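Long-range contact in ribose-phosphate pyrophosphokinase (Sulfolobus solfataricus, PDB 4TWB), which transfers the pyrophosphoryl group of ATP to the 1-hydroxyl of ribose 5-phosphate, making the nucleotide precursor PRPP: residues I225-R230 and R256-V262. Coordinates in Å, arbitrary orientation, origin at the centre of the assembly. Residue numbers count along the deposited sequence, not the author numbering.
Sequences IVQATR and RLREVGV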
ATOM      1  N   ILE A 225     -15.179   9.755  22.014  1.00 57.30           N
ATOM      2  CA  ILE A 225     -15.392   8.985  23.235  1.00 55.06           C
ATOM      3  C   ILE A 225     -15.053   9.801  24.476  1.00 61.24           C
ATOM      4  O   ILE A 225     -15.669   9.630  25.526  1.00 63.06           O
ATOM      5  CB  ILE A 225     -14.553   7.687  23.215  1.00 54.83           C
ATOM      6  CG1 ILE A 225     -14.953   6.811  22.019  1.00 62.14           C
ATOM      7  CG2 ILE A 225     -14.679   6.921  24.529  1.00 30.51           C
ATOM      8  CD1 ILE A 225     -16.408   6.369  22.034  1.00 46.37           C
ATOM      9  N   VAL A 226     -14.080  10.696  24.356  1.00 63.85           N
ATOM     10  CA  VAL A 226     -13.688  11.538  25.482  1.00 60.48           C
ATOM     11  C   VAL A 226     -14.732  12.605  25.781  1.00 56.17           C
ATOM     12  O   VAL A 226     -15.102  12.803  26.924  1.00 48.56           O
ATOM     13  CB  VAL A 226     -12.321  12.207  25.268  1.00 58.32           C
ATOM     14  CG1 VAL A 226     -12.165  13.390  26.198  1.00 59.62           C
ATOM     15  CG2 VAL A 226     -11.203  11.206  25.495  1.00 56.63           C
ATOM     16  N   GLN A 227     -15.204  13.296  24.754  1.00 58.59           N
ATOM     17  CA  GLN A 227     -16.280  14.267  24.942  1.00 63.13           C
ATOM     18  C   GLN A 227     -17.525  13.607  25.507  1.00 68.64           C
ATOM     19  O   GLN A 227     -18.250  14.214  26.285  1.00 81.63           O
ATOM     20  CB  GLN A 227     -16.627  14.977  23.637  1.00 64.27           C
ATOM     21  CG  GLN A 227     -15.568  15.964  23.184  1.00100.30           C
ATOM     22  CD  GLN A 227     -16.087  16.921  22.129  1.00124.42           C
ATOM     23  OE1 GLN A 227     -17.296  17.016  21.905  1.00117.02           O
ATOM     24  NE2 GLN A 227     -15.174  17.637  21.476  1.00116.39           N
ATOM     25  N   ALA A 228     -17.772  12.361  25.117  1.00 60.63           N
ATOM     26  CA  ALA A 228     -18.934  11.630  25.615  1.00 53.75           C
ATOM     27  C   ALA A 228     -18.748  11.158  27.056  1.00 52.77           C
ATOM     28  O   ALA A 228     -19.707  11.069  27.799  1.00 62.37           O
ATOM     29  CB  ALA A 228     -19.249  10.460  24.716  1.00 60.00           C
ATOM     30  N   THR A 229     -17.513  10.854  27.449  1.00 54.48           N
ATOM     31  CA  THR A 229     -17.233  10.464  28.827  1.00 49.90           C
ATOM     32  C   THR A 229     -17.484  11.615  29.812  1.00 60.49           C
ATOM     33  O   THR A 229     -17.823  11.380  30.961  1.00 66.08           O
ATOM     34  CB  THR A 229     -15.802   9.911  28.978  1.00 42.96           C
ATOM     35  OG1 THR A 229     -15.680   8.711  28.217  1.00 39.04           O
ATOM     36  CG2 THR A 229     -15.491   9.595  30.415  1.00 42.16           C
ATOM     37  N   ARG A 230     -17.328  12.856  29.354  1.00 64.76           N
ATOM     38  CA  ARG A 230     -17.628  14.032  30.167  1.00 51.57           C
ATOM     39  C   ARG A 230     -19.104  14.075  30.510  1.00 62.57           C
ATOM     40  O   ARG A 230     -19.469  13.966  31.673  1.00 76.25           O
ATOM     41  CB  ARG A 230     -17.285  15.323  29.429  1.00 74.93           C
ATOM     42  CG  ARG A 230     -15.904  15.386  28.847  1.00 83.47           C
ATOM     43  CD  ARG A 230     -14.843  15.596  29.891  1.00 70.50           C
ATOM     44  NE  ARG A 230     -13.586  15.954  29.241  1.00 77.45           N
ATOM     45  CZ  ARG A 230     -12.440  16.155  29.874  1.00 85.03           C
ATOM     46  NH1 ARG A 230     -12.374  16.038  31.194  1.00 79.54           N
ATOM     47  NH2 ARG A 230     -11.361  16.472  29.180  1.00 66.39           N
ATOM     48  N   ARG A 256      -5.080   8.970  26.785  1.00 62.90           N
ATOM     49  CA  ARG A 256      -6.022  10.080  26.737  1.00 65.38           C
ATOM     50  C   ARG A 256      -7.374   9.675  27.327  1.00 69.28           C
ATOM     51  O   ARG A 256      -8.107  10.516  27.849  1.00 74.12           O
ATOM     52  CB  ARG A 256      -6.187  10.577  25.295  1.00 75.21           C
ATOM     53  CG  ARG A 256      -6.955  11.890  25.126  1.00 69.17           C
ATOM     54  CD  ARG A 256      -7.023  12.317  23.645  1.00 79.86           C
ATOM     55  NE  ARG A 256      -5.685  12.557  23.081  1.00119.10           N
ATOM     56  CZ  ARG A 256      -5.124  11.841  22.107  1.00105.85           C
ATOM     57  NH1 ARG A 256      -5.777  10.831  21.551  1.00 95.05           N
ATOM     58  NH2 ARG A 256      -3.907  12.142  21.679  1.00 93.87           N
ATOM     59  N   LEU A 257      -7.690   8.383  27.254  1.00 67.88           N
ATOM     60  CA  LEU A 257      -8.954   7.860  27.778  1.00 63.22           C
ATOM     61  C   LEU A 257      -8.892   7.547  29.273  1.00 70.30           C
ATOM     62  O   LEU A 257      -9.801   7.895  30.016  1.00 72.16           O
ATOM     63  CB  LEU A 257      -9.413   6.626  26.993  1.00 54.44           C
ATOM     64  CG  LEU A 257      -9.998   6.893  25.600  1.00 54.87           C
ATOM     65  CD1 LEU A 257     -10.306   5.596  24.887  1.00 42.25           C
ATOM     66  CD2 LEU A 257     -11.238   7.757  25.664  1.00 51.03           C
ATOM     67  N   ARG A 258      -7.827   6.879  29.706  1.00 70.53           N
ATOM     68  CA  ARG A 258      -7.618   6.599  31.123  1.00 66.57           C
ATOM     69  C   ARG A 258      -7.673   7.887  31.939  1.00 73.23           C
ATOM     70  O   ARG A 258      -8.197   7.904  33.057  1.00 72.49           O
ATOM     71  CB  ARG A 258      -6.275   5.888  31.338  1.00 75.51           C
ATOM     72  CG  ARG A 258      -5.873   5.703  32.795  1.00 84.91           C
ATOM     73  CD  ARG A 258      -4.656   4.793  32.935  1.00105.32           C
ATOM     74  NE  ARG A 258      -4.901   3.445  32.419  1.00141.92           N
ATOM     75  CZ  ARG A 258      -4.259   2.896  31.388  1.00145.90           C
ATOM     76  NH1 ARG A 258      -3.307   3.570  30.750  1.00120.32           N
ATOM     77  NH2 ARG A 258      -4.561   1.664  30.997  1.00128.75           N
ATOM     78  N   GLU A 259      -7.144   8.966  31.366  1.00 74.22           N
ATOM     79  CA  GLU A 259      -7.099  10.264  32.039  1.00 73.67           C
ATOM     80  C   GLU A 259      -8.488  10.848  32.316  1.00 64.07           C
ATOM     81  O   GLU A 259      -8.703  11.487  33.342  1.00 80.15           O
ATOM     82  CB  GLU A 259      -6.250  11.263  31.239  1.00 78.57           C
ATOM     83  CG  GLU A 259      -4.734  11.124  31.441  1.00 88.00           C
ATOM     84  CD  GLU A 259      -3.911  11.878  30.392  1.00100.46           C
ATOM     85  OE1 GLU A 259      -2.700  11.581  30.257  1.00 86.82           O
ATOM     86  OE2 GLU A 259      -4.474  12.762  29.704  1.00 80.59           O
ATOM     87  N   VAL A 260      -9.424  10.633  31.397  1.00 69.23           N
ATOM     88  CA  VAL A 260     -10.798  11.102  31.565  1.00 55.55           C
ATOM     89  C   VAL A 260     -11.625  10.067  32.322  1.00 63.10           C
ATOM     90  O   VAL A 260     -12.827  10.241  32.522  1.00 63.40           O
ATOM     91  CB  VAL A 260     -11.454  11.434  30.213  1.00 54.15           C
ATOM     92  CG1 VAL A 260     -12.809  12.066  30.414  1.00 64.94           C
ATOM     93  CG2 VAL A 260     -10.573  12.377  29.430  1.00 78.95           C
ATOM     94  N   GLY A 261     -10.969   8.988  32.742  1.00 53.04           N
ATOM     95  CA  GLY A 261     -11.586   8.009  33.615  1.00 53.79           C
ATOM     96  C   GLY A 261     -12.323   6.855  32.956  1.00 75.83           C
ATOM     97  O   GLY A 261     -13.225   6.274  33.554  1.00 84.56           O
ATOM     98  N   VAL A 262     -11.959   6.514  31.727  1.00 77.19           N
ATOM     99  CA  VAL A 262     -12.506   5.317  31.122  1.00 58.54           C
ATOM    100  C   VAL A 262     -11.747   4.116  31.683  1.00 68.76           C
ATOM    101  O   VAL A 262     -10.570   3.896  31.395  1.00 55.64           O
ATOM    102  CB  VAL A 262     -12.472   5.365  29.592  1.00 55.32           C
ATOM    103  CG1 VAL A 262     -12.839   4.013  29.022  1.00 41.41           C
ATOM    104  CG2 VAL A 262     -13.418   6.431  29.081  1.00 48.07           C
TER
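Ile225 opens the contact: its CG2 rests 3.7 Å from Leu257 CD2, while the end of its side chain leads away from helix 253-259; the side chain also touches Ile214 and Ala242. One residue on, the CA atoms of the two segments come nearest, 6.4 Å between Val226 CA and Leu257 CA. Val226 CG2 meets Leu257 CD2 at 3.5 Å and its CG1 meets Val260 CG2 at 3.7 Å, so this valine bridges Leu257 and Val260, three residues apart. Thr229 turns its hydroxyl back into its own helix, OG1 donating to Ile225 O at 2.8 Å; with the polar group thus satisfied, CG2 packs 3.6 Å from Val260 CG1, and OG1 also touches Val262 CG2 at 3.3 Å. Arg230 lays one guanidinium face over Val260, NH1 to CG1 4.1 Å. No hydrogen bond crosses the interface. Gly261, beyond the helix at positive phi, completes a Schellman motif, with Gly261 N bonded to Arg258 O at 3.0 Å and Val262 N to Leu257 O at 3.1 Å. In this Rossmann-like type I phosphoribosyltransferase domain, helix 223-233, whose first residues complete the ribose-5-phosphate-binding run Ser220 to Thr224, thus packs beside helix 253-259, with Ile225, Thr229 and Val262 all touching strand 239-244 of the parallel sheet.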